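Local coordinates for glutathione transferase (Leptospira interrogans serovar Lai, PDB 3UBK), which probably acts as a glutathione transferase, binding glutathione and transferring it to electrophilic substrates, at residues F191-A196 and L200-K205; V164-L169 and G184-F189. All blocks are in the same frame, centred on the assembly; numbering follows the deposited sequence.

Contact 1. Residues F191-A196 and L200-K205. With SO4 (sulfate ion), chain C.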
loop_
_atom_site.group_PDB
_atom_site.type_symbol
_atom_site.label_atom_id
_atom_site.label_comp_id
_atom_site.label_asym_id
_atom_site.label_seq_id
_atom_site.Cartn_x
_atom_site.Cartn_y
_atom_site.Cartn_z
ATOM N N PHE A 191 12.438 -4.821 23.129
ATOM C CA PHE A 191 12.569 -3.381 23.368
ATOM C C PHE A 191 11.208 -2.692 23.272
ATOM O O PHE A 191 10.792 -1.982 24.195
ATOM C CB PHE A 191 13.607 -2.748 22.423
ATOM C CG PHE A 191 13.578 -1.244 22.425
ATOM C CD1 PHE A 191 14.113 -0.528 23.479
ATOM C CD2 PHE A 191 12.969 -0.554 21.385
ATOM C CE1 PHE A 191 14.064 0.868 23.490
ATOM C CE2 PHE A 191 12.911 0.829 21.390
ATOM C CZ PHE A 191 13.456 1.537 22.440
ATOM N N MET A 192 10.482 -2.931 22.185
ATOM C CA MET A 192 9.183 -2.280 22.011
ATOM C C MET A 192 8.218 -2.555 23.159
ATOM O O MET A 192 7.459 -1.666 23.571
ATOM C CB MET A 192 8.565 -2.643 20.661
ATOM C CG MET A 192 9.325 -2.021 19.474
ATOM S SD MET A 192 8.992 -0.248 19.278
ATOM C CE MET A 192 7.383 -0.369 18.480
ATOM N N LYS A 193 8.240 -3.774 23.689
ATOM C CA LYS A 193 7.348 -4.100 24.806
ATOM C C LYS A 193 7.730 -3.391 26.107
ATOM O O LYS A 193 6.949 -3.382 27.050
ATOM C CB LYS A 193 7.235 -5.619 25.020
ATOM C CG LYS A 193 6.449 -6.325 23.915
ATOM C CD LYS A 193 6.375 -7.835 24.143
ATOM C CE LYS A 193 5.599 -8.150 25.412
ATOM N NZ LYS A 193 4.365 -7.308 25.524
ATOM N N THR A 194 8.912 -2.784 26.165
ATOM C CA THR A 194 9.238 -1.954 27.342
ATOM C C THR A 194 8.508 -0.609 27.294
ATOM O O THR A 194 8.529 0.157 28.262
ATOM C CB THR A 194 10.759 -1.732 27.538
ATOM O OG1 THR A 194 11.262 -0.820 26.548
ATOM C CG2 THR A 194 11.515 -3.053 27.479
ATOM N N LYS A 195 7.851 -0.339 26.166
ATOM C CA LYS A 195 7.171 0.928 25.948
ATOM C C LYS A 195 5.692 0.819 26.248
ATOM O O LYS A 195 5.056 -0.192 25.931
ATOM C CB LYS A 195 7.367 1.392 24.498
ATOM C CG LYS A 195 8.825 1.759 24.156
ATOM C CD LYS A 195 9.029 1.860 22.632
ATOM C CE LYS A 195 8.098 2.911 22.024
ATOM N NZ LYS A 195 8.516 4.271 22.481
ATOM N N ALA A 196 5.139 1.884 26.822
ATOM C CA ALA A 196 3.731 1.900 27.247
ATOM C C ALA A 196 2.729 1.660 26.122
ATOM O O ALA A 196 1.756 0.929 26.304
ATOM C CB ALA A 196 3.405 3.206 27.964
ATOM N N LEU A 200 0.495 -1.659 25.645
ATOM C CA LEU A 200 -0.966 -1.536 25.723
ATOM C C LEU A 200 -1.656 -2.204 24.520
ATOM O O LEU A 200 -2.674 -2.902 24.660
ATOM C CB LEU A 200 -1.375 -0.058 25.812
ATOM C CG LEU A 200 -2.873 0.218 25.955
ATOM C CD1 LEU A 200 -3.389 -0.377 27.263
ATOM C CD2 LEU A 200 -3.170 1.714 25.897
ATOM N N VAL A 201 -1.095 -2.002 23.334
ATOM C CA VAL A 201 -1.628 -2.661 22.139
ATOM C C VAL A 201 -1.624 -4.195 22.302
ATOM O O VAL A 201 -2.628 -4.862 22.019
ATOM C CB VAL A 201 -0.854 -2.230 20.874
ATOM C CG1 VAL A 201 -1.138 -3.177 19.717
ATOM C CG2 VAL A 201 -1.226 -0.778 20.513
ATOM N N GLU A 202 -0.503 -4.739 22.759
ATOM C CA GLU A 202 -0.398 -6.178 23.048
ATOM C C GLU A 202 -1.406 -6.608 24.113
ATOM O O GLU A 202 -2.038 -7.664 24.000
ATOM C CB GLU A 202 1.008 -6.524 23.530
ATOM C CG GLU A 202 2.031 -6.546 22.420
ATOM C CD GLU A 202 1.727 -7.623 21.397
ATOM O OE1 GLU A 202 2.106 -8.795 21.626
ATOM O OE2 GLU A 202 1.108 -7.298 20.363
ATOM N N LYS A 203 -1.553 -5.783 25.146
ATOM C CA LYS A 203 -2.493 -6.079 26.213
ATOM C C LYS A 203 -3.952 -6.109 25.736
ATOM O O LYS A 203 -4.691 -7.051 26.044
ATOM C CB LYS A 203 -2.317 -5.089 27.362
ATOM C CG LYS A 203 -3.431 -5.139 28.402
ATOM C CD LYS A 203 -3.561 -6.521 29.013
ATOM C CE LYS A 203 -2.223 -7.076 29.450
ATOM N NZ LYS A 203 -2.389 -8.376 30.166
ATOM N N ASP A 204 -4.380 -5.081 24.998
ATOM C CA ASP A 204 -5.749 -5.056 24.475
ATOM C C ASP A 204 -6.015 -6.258 23.555
ATOM O O ASP A 204 -7.122 -6.808 23.530
ATOM C CB ASP A 204 -6.036 -3.756 23.728
ATOM C CG ASP A 204 -6.327 -2.588 24.668
ATOM O OD1 ASP A 204 -6.619 -2.819 25.861
ATOM O OD2 ASP A 204 -6.267 -1.430 24.210
ATOM N N LYS A 205 -4.995 -6.652 22.804
ATOM C CA LYS A 205 -5.097 -7.789 21.897
ATOM C C LYS A 205 -5.303 -9.052 22.725
ATOM O O LYS A 205 -6.176 -9.864 22.432
ATOM C CB LYS A 205 -3.825 -7.911 21.048
ATOM C CG LYS A 205 -3.844 -9.085 20.058
ATOM C CD LYS A 205 -2.816 -8.931 18.919
ATOM C CE LYS A 205 -1.377 -8.880 19.429
ATOM N NZ LYS A 205 -0.355 -8.679 18.328
HETATM S S SO4 C . 7.705 5.024 26.637
HETATM O O1 SO4 C . 6.756 4.306 27.477
HETATM O O2 SO4 C . 7.718 6.426 27.051
HETATM O O3 SO4 C . 7.347 4.972 25.218
HETATM O O4 SO4 C . 9.036 4.442 26.809
#
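Lys193 reaches across to Glu202 and lays its ammonium end against the aliphatic part of that side chain, NZ lying 4.0 Å from Glu202 CG, with the two chains crossing at about a right angle. The lysine gets there by running straight out to CD and then folding back at chi3 (64°) and chi4 (43°). No salt bridge forms between them: NZ stops 4.7 Å from Glu202 OE1, and the carboxylate is engaged one helical turn further on, where Lys205 NZ meets the syn lone pair of Glu202 OE2 at 2.9 Å. The backbone link is the first turn of helix 196-213, in which Leu200 N donates to Ala196 O at 3.0 Å. Just before it, Lys195 occupies the N-cap position of this helix, and a sulfate, probably from the crystallisation liquor, sits at the helix start. Ala196 N points almost straight at sulfate O1 (3.0 Å, 174°), and the small Ala196 CB lies 3.6 Å from the same O1. Lys195 NZ, its chain also bent back, donates to sulfate O3 at 3.1 Å; the same ammonium pairs with Glu24 and bonds to Tyr145. Within 191-196, Phe191 O accepts from both Thr194 N and Thr194 OG1, the hydroxyl lying in the carbonyl plane, which helps to fix the turn toward Lys195. With the partial positive charge of a helix start and a lysine side by side, this corner probably attracts anions, whereas the Lys193–Glu202 attraction across it is likely to be modest and screened by solvent.

Contact 2. Residues V164-L169 and G184-F189; sequences VLDEEL and GWKEYF. With SO4 (sulfate ion), chain E.
The backbones of residues 164-169 of helix 153-169 and the first turn of helix 185-193 stay well apart, 9.7 Å between the CA atoms of Asp166 and Trp185, so side chains must span the gap. The side chains of Asp166 and Trp185 both start toward the other segment, and each has CG anti to its own backbone nitrogen (chi1 171° for Asp166), which carries carboxylate and indole outward to meet. Trp185 NE1 directs its N-H at Asp166 OD2 almost in line (176°), but at 3.4 Å the hydrogen bond is weak. The oxygen lies at the ring edge, in the indole plane, while the carboxylate itself is turned 67° from that plane. Tryptophan fits here because it offers a large apolar surface, one face of which packs on Phe189 CB, together with a single polar N-H. Lys186 crosses Asp166 at about a right angle, its CE 3.9 Å from Asp166 OD2; Lys186 NZ stays 4.3 Å from Asp166 OD2, beyond a salt bridge. Gly184 is the N-cap residue, and at its backbone angles a side chain would run against the carbonyl O of the residue before, so glycine fits. A sulfate, probably from the crystallisation liquor, is held at the helix start by the backbone N-H groups of Gly184, Lys186 (N to O3 2.6 Å) and Glu187. The buried Asp166 carboxylate thus faces an indole N-H and a nearby ammonium, surroundings that would probably stabilise its negative charge.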
loop_
_atom_site.group_PDB
_atom_site.type_symbol
_atom_site.label_atom_id
_atom_site.label_comp_id
_atom_site.label_asym_id
_atom_site.label_seq_id
_atom_site.Cartn_x
_atom_site.Cartn_y
_atom_site.Cartn_z
ATOM N N VAL A 164 2.380 -10.439 14.930
ATOM C CA VAL A 164 1.335 -11.375 14.525
ATOM C C VAL A 164 1.905 -12.481 13.635
ATOM O O VAL A 164 1.543 -13.656 13.776
ATOM C CB VAL A 164 0.197 -10.663 13.767
ATOM C CG1 VAL A 164 -0.584 -11.662 12.920
ATOM C CG2 VAL A 164 -0.723 -9.930 14.739
ATOM N N LEU A 165 2.801 -12.097 12.730
ATOM C CA LEU A 165 3.443 -13.044 11.831
ATOM C C LEU A 165 4.267 -14.043 12.622
ATOM O O LEU A 165 4.254 -15.237 12.333
ATOM C CB LEU A 165 4.326 -12.319 10.817
ATOM C CG LEU A 165 3.608 -11.786 9.576
ATOM C CD1 LEU A 165 2.196 -11.315 9.903
ATOM C CD2 LEU A 165 4.413 -10.669 8.927
ATOM N N ASP A 166 4.979 -13.542 13.623
ATOM C CA ASP A 166 5.803 -14.380 14.476
ATOM C C ASP A 166 4.983 -15.482 15.157
ATOM O O ASP A 166 5.231 -16.672 14.948
ATOM C CB ASP A 166 6.516 -13.524 15.521
ATOM C CG ASP A 166 7.207 -14.352 16.575
ATOM O OD1 ASP A 166 6.920 -15.564 16.651
ATOM O OD2 ASP A 166 8.034 -13.794 17.329
ATOM N N GLU A 167 4.004 -15.086 15.965
ATOM C CA GLU A 167 3.212 -16.053 16.719
ATOM C C GLU A 167 2.420 -16.992 15.810
ATOM O O GLU A 167 2.520 -18.216 15.924
ATOM C CB GLU A 167 2.260 -15.337 17.678
ATOM C CG GLU A 167 1.462 -16.284 18.559
ATOM C CD GLU A 167 0.223 -15.635 19.147
ATOM O OE1 GLU A 167 0.179 -14.388 19.222
ATOM O OE2 GLU A 167 -0.710 -16.374 19.532
ATOM N N GLU A 168 1.636 -16.406 14.910
ATOM C CA GLU A 168 0.715 -17.152 14.055
ATOM C C GLU A 168 1.381 -18.170 13.125
ATOM O O GLU A 168 0.698 -19.013 12.542
ATOM C CB GLU A 168 -0.125 -16.186 13.221
ATOM C CG GLU A 168 -1.093 -15.335 14.025
ATOM C CD GLU A 168 -2.437 -16.007 14.222
ATOM O OE1 GLU A 168 -3.334 -15.377 14.823
ATOM O OE2 GLU A 168 -2.601 -17.161 13.772
ATOM N N LEU A 169 2.702 -18.097 12.981
ATOM C CA LEU A 169 3.395 -18.952 12.017
ATOM C C LEU A 169 4.271 -20.033 12.648
ATOM O O LEU A 169 4.750 -20.919 11.946
ATOM C CB LEU A 169 4.227 -18.118 11.033
ATOM C CG LEU A 169 3.453 -17.279 10.014
ATOM C CD1 LEU A 169 4.405 -16.625 9.029
ATOM C CD2 LEU A 169 2.430 -18.124 9.279
ATOM N N GLY A 184 17.730 -9.162 14.433
ATOM C CA GLY A 184 17.377 -8.034 15.298
ATOM C C GLY A 184 15.924 -8.003 15.734
ATOM O O GLY A 184 15.549 -7.249 16.637
ATOM N N TRP A 185 15.098 -8.829 15.105
ATOM C CA TRP A 185 13.670 -8.853 15.417
ATOM C C TRP A 185 13.300 -9.177 16.872
ATOM O O TRP A 185 12.398 -8.563 17.438
ATOM C CB TRP A 185 12.925 -9.823 14.508
ATOM C CG TRP A 185 11.569 -10.137 15.054
ATOM C CD1 TRP A 185 11.124 -11.347 15.490
ATOM C CD2 TRP A 185 10.488 -9.215 15.254
ATOM N NE1 TRP A 185 9.828 -11.242 15.935
ATOM C CE2 TRP A 185 9.416 -9.941 15.803
ATOM C CE3 TRP A 185 10.326 -7.846 15.019
ATOM C CZ2 TRP A 185 8.194 -9.345 16.127
ATOM C CZ3 TRP A 185 9.111 -7.257 15.334
ATOM C CH2 TRP A 185 8.061 -8.003 15.880
ATOM N N LYS A 186 13.947 -10.178 17.460
ATOM C CA LYS A 186 13.568 -10.588 18.801
ATOM C C LYS A 186 13.921 -9.479 19.780
ATOM O O LYS A 186 13.140 -9.146 20.657
ATOM C CB LYS A 186 14.259 -11.903 19.206
ATOM C CG LYS A 186 13.764 -13.138 18.439
ATOM C CD LYS A 186 12.250 -13.311 18.557
ATOM C CE LYS A 186 11.773 -14.615 17.910
ATOM N NZ LYS A 186 12.095 -14.703 16.454
ATOM N N GLU A 187 15.108 -8.917 19.616
ATOM C CA GLU A 187 15.573 -7.843 20.473
ATOM C C GLU A 187 14.677 -6.596 20.324
ATOM O O GLU A 187 14.315 -5.954 21.316
ATOM C CB GLU A 187 17.027 -7.530 20.137
ATOM C CG GLU A 187 17.778 -6.749 21.194
ATOM C CD GLU A 187 19.239 -6.555 20.839
ATOM O OE1 GLU A 187 19.919 -5.737 21.502
ATOM O OE2 GLU A 187 19.705 -7.216 19.886
ATOM N N TYR A 188 14.294 -6.279 19.086
ATOM C CA TYR A 188 13.412 -5.139 18.815
ATOM C C TYR A 188 12.059 -5.356 19.466
ATOM O O TYR A 188 11.499 -4.455 20.085
ATOM C CB TYR A 188 13.241 -4.950 17.303
ATOM C CG TYR A 188 12.108 -4.015 16.884
ATOM C CD1 TYR A 188 12.289 -2.642 16.866
ATOM C CD2 TYR A 188 10.883 -4.519 16.468
ATOM C CE1 TYR A 188 11.266 -1.781 16.455
ATOM C CE2 TYR A 188 9.857 -3.677 16.056
ATOM C CZ TYR A 188 10.053 -2.307 16.059
ATOM O OH TYR A 188 9.036 -1.464 15.654
ATOM N N PHE A 189 11.534 -6.565 19.329
ATOM C CA PHE A 189 10.232 -6.902 19.878
ATOM C C PHE A 189 10.228 -6.756 21.417
ATOM O O PHE A 189 9.274 -6.234 21.999
ATOM C CB PHE A 189 9.865 -8.323 19.431
ATOM C CG PHE A 189 8.494 -8.754 19.828
ATOM C CD1 PHE A 189 7.394 -7.973 19.533
ATOM C CD2 PHE A 189 8.299 -9.962 20.476
ATOM C CE1 PHE A 189 6.125 -8.373 19.889
ATOM C CE2 PHE A 189 7.030 -10.370 20.839
ATOM C CZ PHE A 189 5.939 -9.576 20.544
HETATM S S SO4 E . 16.936 -11.377 17.196
HETATM O O1 SO4 E . 17.200 -12.432 18.176
HETATM O O2 SO4 E . 18.077 -11.227 16.296
HETATM O O3 SO4 E . 15.754 -11.741 16.409
HETATM O O4 SO4 E . 16.723 -10.112 17.902
#

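Both contacts belong to the all-helical C-terminal part of the glutathione transferase fold and share helix 185-193, contact 2 using its first turn and contact 1 its later residues. They come in series along the chain: contact 2 closes a long helix-free connection after helix 153-169, and contact 1 then makes the tight corner into helix 196-213. Their centres lie 13 Å apart, yet they touch, Lys205 NZ packing 3.8 Å from Val164 CG2 and Glu202 OE1 4.1 Å from Phe189 CZ. Three successive helices are thereby packed together near the chain's C-terminus, away from the glutathione-binding residues Lys50, Ile51 and Ser64.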